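Local coordinates for protein putative transcriptional regulator (Streptomyces coelicolor A3, PDB 2RA5) that probably acts as a DNA-binding transcription regulator of the GntR family, with a UTRA domain that holds a tartrate molecule in its pocket, at residues V109-V114 with R135-R140; M147-N152 with A199-E204. All blocks are in the same frame, centred on the assembly; numbering follows the deposited sequence.

In the fold
Both interactions involve the six-stranded antiparallel sheet of the UTRA domain, and their centres lie about 11 Å apart. Interaction 1 joins the outermost strand 106-116 to strand 132-142 by backbone hydrogen bonds and is partly buried; its inner strand carries two arginines to the bound tartrate. Interaction 2 is more deeply buried: helix 196-202 packs on strand 145-154, the next strand of the sheet, with no hydrogen bond between its segments but a CH-pi contact of Arg201 on Tyr149 and apolar packing of Leu202. Tyr149 ties the two together: its OH is hydrogen-bonded to Glu137 OE2 at 2.5 Å, and its CE1 lies 3.5 Å from Leu110 CD1. Arg140 O accepts from Met147 N.

Interaction 1: residues V109-V114 with R135-R140; sequences VLVNTV and RIERLR. With SRT (S,R meso-tartaric acid), chain B.
Strands 109-114 and 135-140 run antiparallel at 177°, and their register slips by one residue where Leu110 and Val111 both face Glu137. Glu137 O is gripped twice from the same face of its plane, by Leu110 N at 2.7 Å and Val111 N at 3.2 Å. Regular pairing resumes with Glu137 N to Val111 O, followed by a reciprocal pair of bonds between Thr113 and Arg135.

Val111 and Glu137 lie side by side, CB to CB at 3.5 Å, and Val111 CG2 lies against the carboxylate carbon CD. Arg135 NE donates to Glu137 OE1 at 2.7 Å in a salt bridge; OE1 uses its anti lone pair and lies 9° out of the guanidinium plane. Thr113 CG2 sits over one guanidinium face, offset toward the rim. Glu137 OE2 pairs with Tyr149 OH.

Where Val109, Asn112 and Ile136 also point, Arg138 carries its guanidinium to the tartrate: NH1 is modelled doubtfully close to O2 at 2.4 Å, and NH2 bonds O1 weakly. Arg140 NH2 lies 2.8 Å from O3. Leu171 N and Arg215 NH1 also bond the ligand. This is a classic beta bulge in strand 106-116, opposite strand 132-142, whose Arg138 and Arg140 line the UTRA-domain pocket.

Interaction 2: residues M147-N152 with A199-E204; sequences MAYLCN and AERLGE
Tyr149 and Arg201 meet with their side chains crossing at about a right angle, Arg201 CD lying over one face of the tyrosine ring. From the strand, Tyr149 CB points toward the helix and has Leu202 CD2 at 4.3 Å. CG stands anti to the backbone N (chi1 -159°), 4.2 Å from Arg201 CD. Beyond it CD2 and CE2 lie by Arg201 NH1, with CE2 the nearer at 3.0 Å. CE1 and CZ pass under Arg201 CD, with CZ 3.6 Å from it. Arg201 CD lies 3.6 Å from the ring centroid and 17° off the normal, which identifies a CH-pi contact over the face. The guanidinium does not stack flat, since its plane is turned 57° from the ring. At the tip, OH meets Glu137 OE2, which ties the far end of the ring to neighbouring strand 132-142.

Arg201 reaches the ring with its chain extended from CG to NE. Leu202 packs near the base of the tyrosine: its CD2 rests against the strand backbone, 3.7 Å from Ala148 C and 3.8 Å from Tyr149 N. An alanine in place of Tyr149 would probably leave Glu137 OE2 without its hydroxyl partner and Arg201 CD without the ring face beneath it.

The helix ends at Leu202. Gly203, with positive phi, closes a Schellman motif in which Glu204 N and Gly203 N bond back to Ala199 O, the latter weakly, and Gly203 N also reaches Glu200 O. The last turn of helix 196-202 packs against strand 145-154 through Arg201 and Leu202, with Leu202 also touching Thr231 of strand 224-232 and Leu210 of strand 209-218. Glu204 OE2 adds a salt bridge to Arg233, just after strand 224-232.

Interaction 1: residues V109-V114 with R135-R140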
ATOM      1  N   VAL A 109     -11.446  13.811  16.833  1.00 65.62           N
ATOM      2  CA  VAL A 109     -10.151  14.387  17.176  1.00 72.14           C
ATOM      3  C   VAL A 109      -9.680  14.047  18.595  1.00 63.16           C
ATOM      4  O   VAL A 109     -10.366  14.339  19.565  1.00 71.93           O
ATOM      5  CB  VAL A 109     -10.169  15.904  17.054  1.00 73.78           C
ATOM      6  CG1 VAL A 109      -8.786  16.442  17.353  1.00 57.28           C
ATOM      7  CG2 VAL A 109     -10.630  16.322  15.672  1.00 51.40           C
ATOM      8  N   LEU A 110      -8.498  13.451  18.708  1.00 58.60           N
ATOM      9  CA  LEU A 110      -7.924  13.104  20.009  1.00 50.02           C
ATOM     10  C   LEU A 110      -6.817  14.058  20.473  1.00 72.25           C
ATOM     11  O   LEU A 110      -6.543  14.155  21.660  1.00 62.12           O
ATOM     12  CB  LEU A 110      -7.365  11.683  19.990  1.00 60.26           C
ATOM     13  CG  LEU A 110      -8.334  10.569  19.590  1.00 80.08           C
ATOM     14  CD1 LEU A 110      -7.835   9.239  20.125  1.00 70.47           C
ATOM     15  CD2 LEU A 110      -9.721  10.856  20.125  1.00 73.32           C
ATOM     16  N   VAL A 111      -6.161  14.732  19.537  1.00 61.27           N
ATOM     17  CA  VAL A 111      -5.114  15.677  19.881  1.00 51.01           C
ATOM     18  C   VAL A 111      -5.076  16.827  18.891  1.00 54.61           C
ATOM     19  O   VAL A 111      -5.036  16.634  17.679  1.00 55.40           O
ATOM     20  CB  VAL A 111      -3.724  15.023  19.932  1.00 76.42           C
ATOM     21  CG1 VAL A 111      -2.653  16.101  19.989  1.00 53.30           C
ATOM     22  CG2 VAL A 111      -3.617  14.074  21.123  1.00 53.83           C
ATOM     23  N   ASN A 112      -5.102  18.034  19.424  1.00 37.30           N
ATOM     24  CA  ASN A 112      -4.864  19.227  18.622  1.00 55.96           C
ATOM     25  C   ASN A 112      -3.868  20.177  19.343  1.00 52.31           C
ATOM     26  O   ASN A 112      -4.230  20.998  20.176  1.00 40.26           O
ATOM     27  CB  ASN A 112      -6.200  19.888  18.309  1.00 47.82           C
ATOM     28  CG  ASN A 112      -6.092  20.969  17.277  1.00 57.21           C
ATOM     29  OD1 ASN A 112      -5.000  21.405  16.910  1.00 69.22           O
ATOM     30  ND2 ASN A 112      -7.235  21.425  16.804  1.00 65.15           N
ATOM     31  N   THR A 113      -2.593  20.041  19.032  1.00 47.14           N
ATOM     32  CA  THR A 113      -1.588  20.747  19.789  1.00 42.55           C
ATOM     33  C   THR A 113      -0.423  21.351  18.957  1.00 54.92           C
ATOM     34  O   THR A 113      -0.343  21.235  17.730  1.00 41.57           O
ATOM     35  CB  THR A 113      -1.073  19.832  20.947  1.00 47.74           C
ATOM     36  OG1 THR A 113      -0.242  20.577  21.853  1.00 52.42           O
ATOM     37  CG2 THR A 113      -0.337  18.604  20.416  1.00 41.11           C
ATOM     38  N   VAL A 114       0.456  22.042  19.660  1.00 50.80           N
ATOM     39  CA  VAL A 114       1.641  22.637  19.071  1.00 48.20           C
ATOM     40  C   VAL A 114       2.836  22.052  19.810  1.00 39.82           C
ATOM     41  O   VAL A 114       2.793  21.839  21.026  1.00 44.57           O
ATOM     42  CB  VAL A 114       1.623  24.173  19.168  1.00 45.03           C
ATOM     43  CG1 VAL A 114       2.928  24.708  18.770  1.00 51.08           C
ATOM     44  CG2 VAL A 114       0.550  24.775  18.267  1.00 35.78           C
ATOM     45  N   ARG A 135       0.534  19.505  15.830  1.00 49.99           N
ATOM     46  CA  ARG A 135       0.236  18.074  15.872  1.00 53.75           C
ATOM     47  C   ARG A 135      -1.259  17.761  16.070  1.00 50.36           C
ATOM     48  O   ARG A 135      -1.863  18.092  17.097  1.00 49.14           O
ATOM     49  CB  ARG A 135       1.073  17.338  16.928  1.00 40.06           C
ATOM     50  CG  ARG A 135       0.815  15.818  16.941  1.00 43.76           C
ATOM     51  CD  ARG A 135       1.778  15.042  17.808  1.00 48.71           C
ATOM     52  NE  ARG A 135       1.120  14.495  18.985  1.00 62.78           N
ATOM     53  CZ  ARG A 135       1.421  14.822  20.236  1.00 78.24           C
ATOM     54  NH1 ARG A 135       0.766  14.266  21.246  1.00 72.95           N
ATOM     55  NH2 ARG A 135       2.385  15.699  20.479  1.00 85.09           N
ATOM     56  N   ILE A 136      -1.834  17.102  15.075  1.00 52.62           N
ATOM     57  CA  ILE A 136      -3.208  16.626  15.148  1.00 56.51           C
ATOM     58  C   ILE A 136      -3.260  15.101  15.236  1.00 53.00           C
ATOM     59  O   ILE A 136      -2.489  14.391  14.584  1.00 46.41           O
ATOM     60  CB  ILE A 136      -4.049  17.115  13.944  1.00 55.03           C
ATOM     61  CG1 ILE A 136      -4.112  18.642  13.937  1.00 62.23           C
ATOM     62  CG2 ILE A 136      -5.455  16.563  14.024  1.00 68.56           C
ATOM     63  CD1 ILE A 136      -4.704  19.213  12.686  1.00 82.98           C
ATOM     64  N   GLU A 137      -4.163  14.601  16.066  1.00 56.88           N
ATOM     65  CA  GLU A 137      -4.428  13.174  16.111  1.00 52.02           C
ATOM     66  C   GLU A 137      -5.933  12.885  15.970  1.00 61.26           C
ATOM     67  O   GLU A 137      -6.753  13.477  16.663  1.00 51.20           O
ATOM     68  CB  GLU A 137      -3.843  12.574  17.386  1.00 52.19           C
ATOM     69  CG  GLU A 137      -2.338  12.711  17.455  1.00 63.90           C
ATOM     70  CD  GLU A 137      -1.724  11.976  18.623  1.00 67.32           C
ATOM     71  OE1 GLU A 137      -0.613  12.361  19.049  1.00 93.15           O
ATOM     72  OE2 GLU A 137      -2.346  11.017  19.124  1.00 63.83           O
ATOM     73  N   ARG A 138      -6.284  12.002  15.037  1.00 54.37           N
ATOM     74  CA  ARG A 138      -7.678  11.608  14.818  1.00 52.92           C
ATOM     75  C   ARG A 138      -7.862  10.092  14.862  1.00 56.30           C
ATOM     76  O   ARG A 138      -7.015   9.331  14.391  1.00 46.11           O
ATOM     77  CB  ARG A 138      -8.224  12.077  13.466  1.00 50.10           C
ATOM     78  CG  ARG A 138      -8.279  13.556  13.228  1.00 43.79           C
ATOM     79  CD  ARG A 138      -7.397  13.878  12.026  1.00 47.65           C
ATOM     80  NE  ARG A 138      -8.122  14.028  10.771  1.00 65.39           N
ATOM     81  CZ  ARG A 138      -7.553  13.933   9.575  1.00 65.65           C
ATOM     82  NH1 ARG A 138      -8.274  14.084   8.469  1.00 83.70           N
ATOM     83  NH2 ARG A 138      -6.257  13.666   9.488  1.00 51.88           N
ATOM     84  N   LEU A 139      -8.988   9.668  15.420  1.00 52.22           N
ATOM     85  CA  LEU A 139      -9.448   8.297  15.260  1.00 59.95           C
ATOM     86  C   LEU A 139     -10.568   8.295  14.209  1.00 65.40           C
ATOM     87  O   LEU A 139     -11.481   9.122  14.259  1.00 52.43           O
ATOM     88  CB  LEU A 139      -9.933   7.744  16.596  1.00 65.20           C
ATOM     89  CG  LEU A 139     -10.309   6.266  16.711  1.00 66.43           C
ATOM     90  CD1 LEU A 139      -9.095   5.358  16.611  1.00 68.05           C
ATOM     91  CD2 LEU A 139     -11.037   6.024  18.026  1.00 59.77           C
ATOM     92  N   ARG A 140     -10.458   7.409  13.223  1.00 52.79           N
ATOM     93  CA  ARG A 140     -11.517   7.227  12.232  1.00 65.76           C
ATOM     94  C   ARG A 140     -12.278   5.963  12.552  1.00 51.76           C
ATOM     95  O   ARG A 140     -11.686   4.894  12.725  1.00 54.36           O
ATOM     96  CB  ARG A 140     -10.937   7.108  10.829  1.00 59.80           C
ATOM     97  CG  ARG A 140     -10.436   8.407  10.289  1.00 64.79           C
ATOM     98  CD  ARG A 140     -11.485   9.137   9.466  1.00 51.83           C
ATOM     99  NE  ARG A 140     -10.821   9.766   8.325  1.00 74.46           N
ATOM    100  CZ  ARG A 140     -10.814  11.070   8.071  1.00 82.58           C
ATOM    101  NH1 ARG A 140     -11.481  11.910   8.857  1.00 86.36           N
ATOM    102  NH2 ARG A 140     -10.155  11.528   7.013  1.00 73.35           N
TER
HETATM  103  O1  SRT B 247      -5.341  12.956   6.388  1.00 78.97           O
HETATM  104  O11 SRT B 247      -5.801  10.948   5.551  1.00 80.36           O
HETATM  105  C1  SRT B 247      -6.151  12.119   5.895  1.00 78.79           C
HETATM  106  C2  SRT B 247      -7.608  12.516   5.748  1.00 75.69           C
HETATM  107  O2  SRT B 247      -7.785  13.886   6.125  1.00 70.63           O
HETATM  108  C3  SRT B 247      -8.153  12.222   4.335  1.00 75.43           C
HETATM  109  O3  SRT B 247      -9.582  12.100   4.314  1.00 75.31           O
HETATM  110  C4  SRT B 247      -7.782  13.305   3.372  1.00 76.16           C
HETATM  111  O4  SRT B 247      -8.573  14.276   3.170  1.00 74.42           O
HETATM  112  O41 SRT B 247      -6.672  13.153   2.819  1.00 76.86           O

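Interaction 2: residues M147-N152 with A199-E204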
HETATM    1  N   MSE A 147     -11.146   2.231  12.947  1.00 62.22           N
HETATM    2  CA  MSE A 147     -10.580   1.764  11.687  1.00 66.66           C
HETATM    3  C   MSE A 147      -9.107   2.146  11.522  1.00 69.04           C
HETATM    4  O   MSE A 147      -8.274   1.344  11.077  1.00 57.61           O
HETATM    5  CB  MSE A 147     -11.382   2.353  10.535  1.00 56.96           C
HETATM    6  CG  MSE A 147     -10.829   1.984   9.187  1.00 69.53           C
HETATM    7 SE   MSE A 147     -11.829   2.909   7.823  0.65 84.80          SE
HETATM    8  CE  MSE A 147     -10.677   4.483   7.610  1.00127.09           C
ATOM      9  N   ALA A 148      -8.800   3.379  11.905  1.00 65.58           N
ATOM     10  CA  ALA A 148      -7.482   3.943  11.682  1.00 68.78           C
ATOM     11  C   ALA A 148      -7.146   5.000  12.722  1.00 61.64           C
ATOM     12  O   ALA A 148      -8.037   5.685  13.240  1.00 55.70           O
ATOM     13  CB  ALA A 148      -7.404   4.534  10.293  1.00 47.58           C
ATOM     14  N   TYR A 149      -5.853   5.111  13.017  1.00 57.08           N
ATOM     15  CA  TYR A 149      -5.311   6.173  13.870  1.00 66.48           C
ATOM     16  C   TYR A 149      -4.415   7.142  13.072  1.00 47.83           C
ATOM     17  O   TYR A 149      -3.363   6.753  12.568  1.00 42.10           O
ATOM     18  CB  TYR A 149      -4.537   5.585  15.052  1.00 58.51           C
ATOM     19  CG  TYR A 149      -4.428   6.575  16.165  1.00 73.90           C
ATOM     20  CD1 TYR A 149      -5.565   7.028  16.810  1.00 87.51           C
ATOM     21  CD2 TYR A 149      -3.199   7.094  16.549  1.00 78.86           C
ATOM     22  CE1 TYR A 149      -5.489   7.952  17.821  1.00 95.47           C
ATOM     23  CE2 TYR A 149      -3.111   8.025  17.564  1.00 80.50           C
ATOM     24  CZ  TYR A 149      -4.265   8.450  18.198  1.00 89.83           C
ATOM     25  OH  TYR A 149      -4.226   9.375  19.214  1.00 85.35           O
ATOM     26  N   LEU A 150      -4.847   8.394  12.949  1.00 44.26           N
ATOM     27  CA  LEU A 150      -4.189   9.365  12.077  1.00 49.09           C
ATOM     28  C   LEU A 150      -3.455  10.488  12.824  1.00 58.14           C
ATOM     29  O   LEU A 150      -4.101  11.368  13.386  1.00 48.27           O
ATOM     30  CB  LEU A 150      -5.223  10.007  11.142  1.00 47.00           C
ATOM     31  CG  LEU A 150      -6.219   9.123  10.382  1.00 53.19           C
ATOM     32  CD1 LEU A 150      -7.032   9.949   9.397  1.00 36.57           C
ATOM     33  CD2 LEU A 150      -5.508   7.965   9.685  1.00 47.65           C
ATOM     34  N   CYS A 151      -2.120  10.469  12.814  1.00 56.82           N
ATOM     35  CA  CYS A 151      -1.323  11.592  13.339  1.00 68.84           C
ATOM     36  C   CYS A 151      -0.811  12.483  12.210  1.00 56.82           C
ATOM     37  O   CYS A 151      -0.120  12.010  11.311  1.00 44.40           O
ATOM     38  CB  CYS A 151      -0.118  11.109  14.165  1.00 67.21           C
ATOM     39  SG  CYS A 151      -0.456   9.823  15.384  1.00 71.87           S
ATOM     40  N   ASN A 152      -1.130  13.772  12.263  1.00 51.17           N
ATOM     41  CA  ASN A 152      -0.594  14.715  11.276  1.00 46.15           C
ATOM     42  C   ASN A 152       0.175  15.912  11.837  1.00 52.77           C
ATOM     43  O   ASN A 152      -0.102  16.400  12.934  1.00 43.75           O
ATOM     44  CB  ASN A 152      -1.683  15.184  10.289  1.00 53.08           C
ATOM     45  CG  ASN A 152      -2.349  14.021   9.558  1.00 60.12           C
ATOM     46  OD1 ASN A 152      -1.975  13.666   8.440  1.00 60.07           O
ATOM     47  ND2 ASN A 152      -3.312  13.405  10.202  1.00 39.71           N
ATOM     48  N   ALA A 199      -2.157  -0.201  19.856  1.00 94.64           N
ATOM     49  CA  ALA A 199      -3.005  -1.372  20.067  1.00 89.38           C
ATOM     50  C   ALA A 199      -4.254  -1.015  20.890  1.00 95.66           C
ATOM     51  O   ALA A 199      -5.368  -1.405  20.539  1.00 91.08           O
ATOM     52  CB  ALA A 199      -2.214  -2.494  20.723  1.00 86.05           C
ATOM     53  N   GLU A 200      -4.070  -0.257  21.970  1.00 96.47           N
ATOM     54  CA  GLU A 200      -5.200   0.207  22.779  1.00101.38           C
ATOM     55  C   GLU A 200      -6.143   1.143  22.011  1.00104.97           C
ATOM     56  O   GLU A 200      -7.351   0.899  21.936  1.00 93.48           O
ATOM     57  CB  GLU A 200      -4.715   0.884  24.067  1.00116.15           C
ATOM     58  CG  GLU A 200      -4.520  -0.071  25.239  1.00141.83           C
ATOM     59  CD  GLU A 200      -4.375   0.649  26.573  1.00165.04           C
ATOM     60  OE1 GLU A 200      -3.884   1.800  26.578  1.00149.17           O
ATOM     61  OE2 GLU A 200      -4.754   0.060  27.615  1.00136.39           O
ATOM     62  N   ARG A 201      -5.580   2.207  21.440  1.00110.18           N
ATOM     63  CA  ARG A 201      -6.358   3.223  20.727  1.00103.31           C
ATOM     64  C   ARG A 201      -7.322   2.622  19.709  1.00104.11           C
ATOM     65  O   ARG A 201      -8.380   3.193  19.428  1.00105.88           O
ATOM     66  CB  ARG A 201      -5.425   4.216  20.017  1.00110.31           C
ATOM     67  CG  ARG A 201      -4.319   4.804  20.891  1.00113.33           C
ATOM     68  CD  ARG A 201      -3.290   5.570  20.056  1.00112.03           C
ATOM     69  NE  ARG A 201      -2.025   5.748  20.769  1.00131.49           N
ATOM     70  CZ  ARG A 201      -0.910   6.214  20.214  1.00129.83           C
ATOM     71  NH1 ARG A 201      -0.902   6.552  18.930  1.00123.31           N
ATOM     72  NH2 ARG A 201       0.197   6.336  20.938  1.00104.77           N
ATOM     73  N   LEU A 202      -6.953   1.467  19.161  1.00100.53           N
ATOM     74  CA  LEU A 202      -7.689   0.875  18.047  1.00 92.86           C
ATOM     75  C   LEU A 202      -8.543  -0.334  18.446  1.00101.77           C
ATOM     76  O   LEU A 202      -9.426  -0.740  17.694  1.00 90.58           O
ATOM     77  CB  LEU A 202      -6.728   0.513  16.903  1.00 81.43           C
ATOM     78  CG  LEU A 202      -6.168   1.648  16.032  1.00 61.81           C
ATOM     79  CD1 LEU A 202      -5.057   1.148  15.101  1.00 45.39           C
ATOM     80  CD2 LEU A 202      -7.281   2.343  15.243  1.00 63.00           C
ATOM     81  N   GLY A 203      -8.284  -0.900  19.622  1.00109.23           N
ATOM     82  CA  GLY A 203      -9.052  -2.034  20.117  1.00 97.54           C
ATOM     83  C   GLY A 203      -8.410  -3.360  19.757  1.00 89.86           C
ATOM     84  O   GLY A 203      -9.091  -4.330  19.412  1.00 96.70           O
ATOM     85  N   GLU A 204      -7.087  -3.400  19.845  1.00 85.82           N
ATOM     86  CA  GLU A 204      -6.321  -4.551  19.389  1.00 86.29           C
ATOM     87  C   GLU A 204      -5.231  -4.923  20.394  1.00 84.54           C
ATOM     88  O   GLU A 204      -4.755  -4.078  21.159  1.00 81.16           O
ATOM     89  CB  GLU A 204      -5.683  -4.229  18.039  1.00 88.05           C
ATOM     90  CG  GLU A 204      -5.475  -5.429  17.129  1.00 97.62           C
ATOM     91  CD  GLU A 204      -6.395  -5.420  15.919  1.00 93.78           C
ATOM     92  OE1 GLU A 204      -5.909  -5.767  14.820  1.00 89.89           O
ATOM     93  OE2 GLU A 204      -7.586  -5.055  16.059  1.00 89.03           O
TER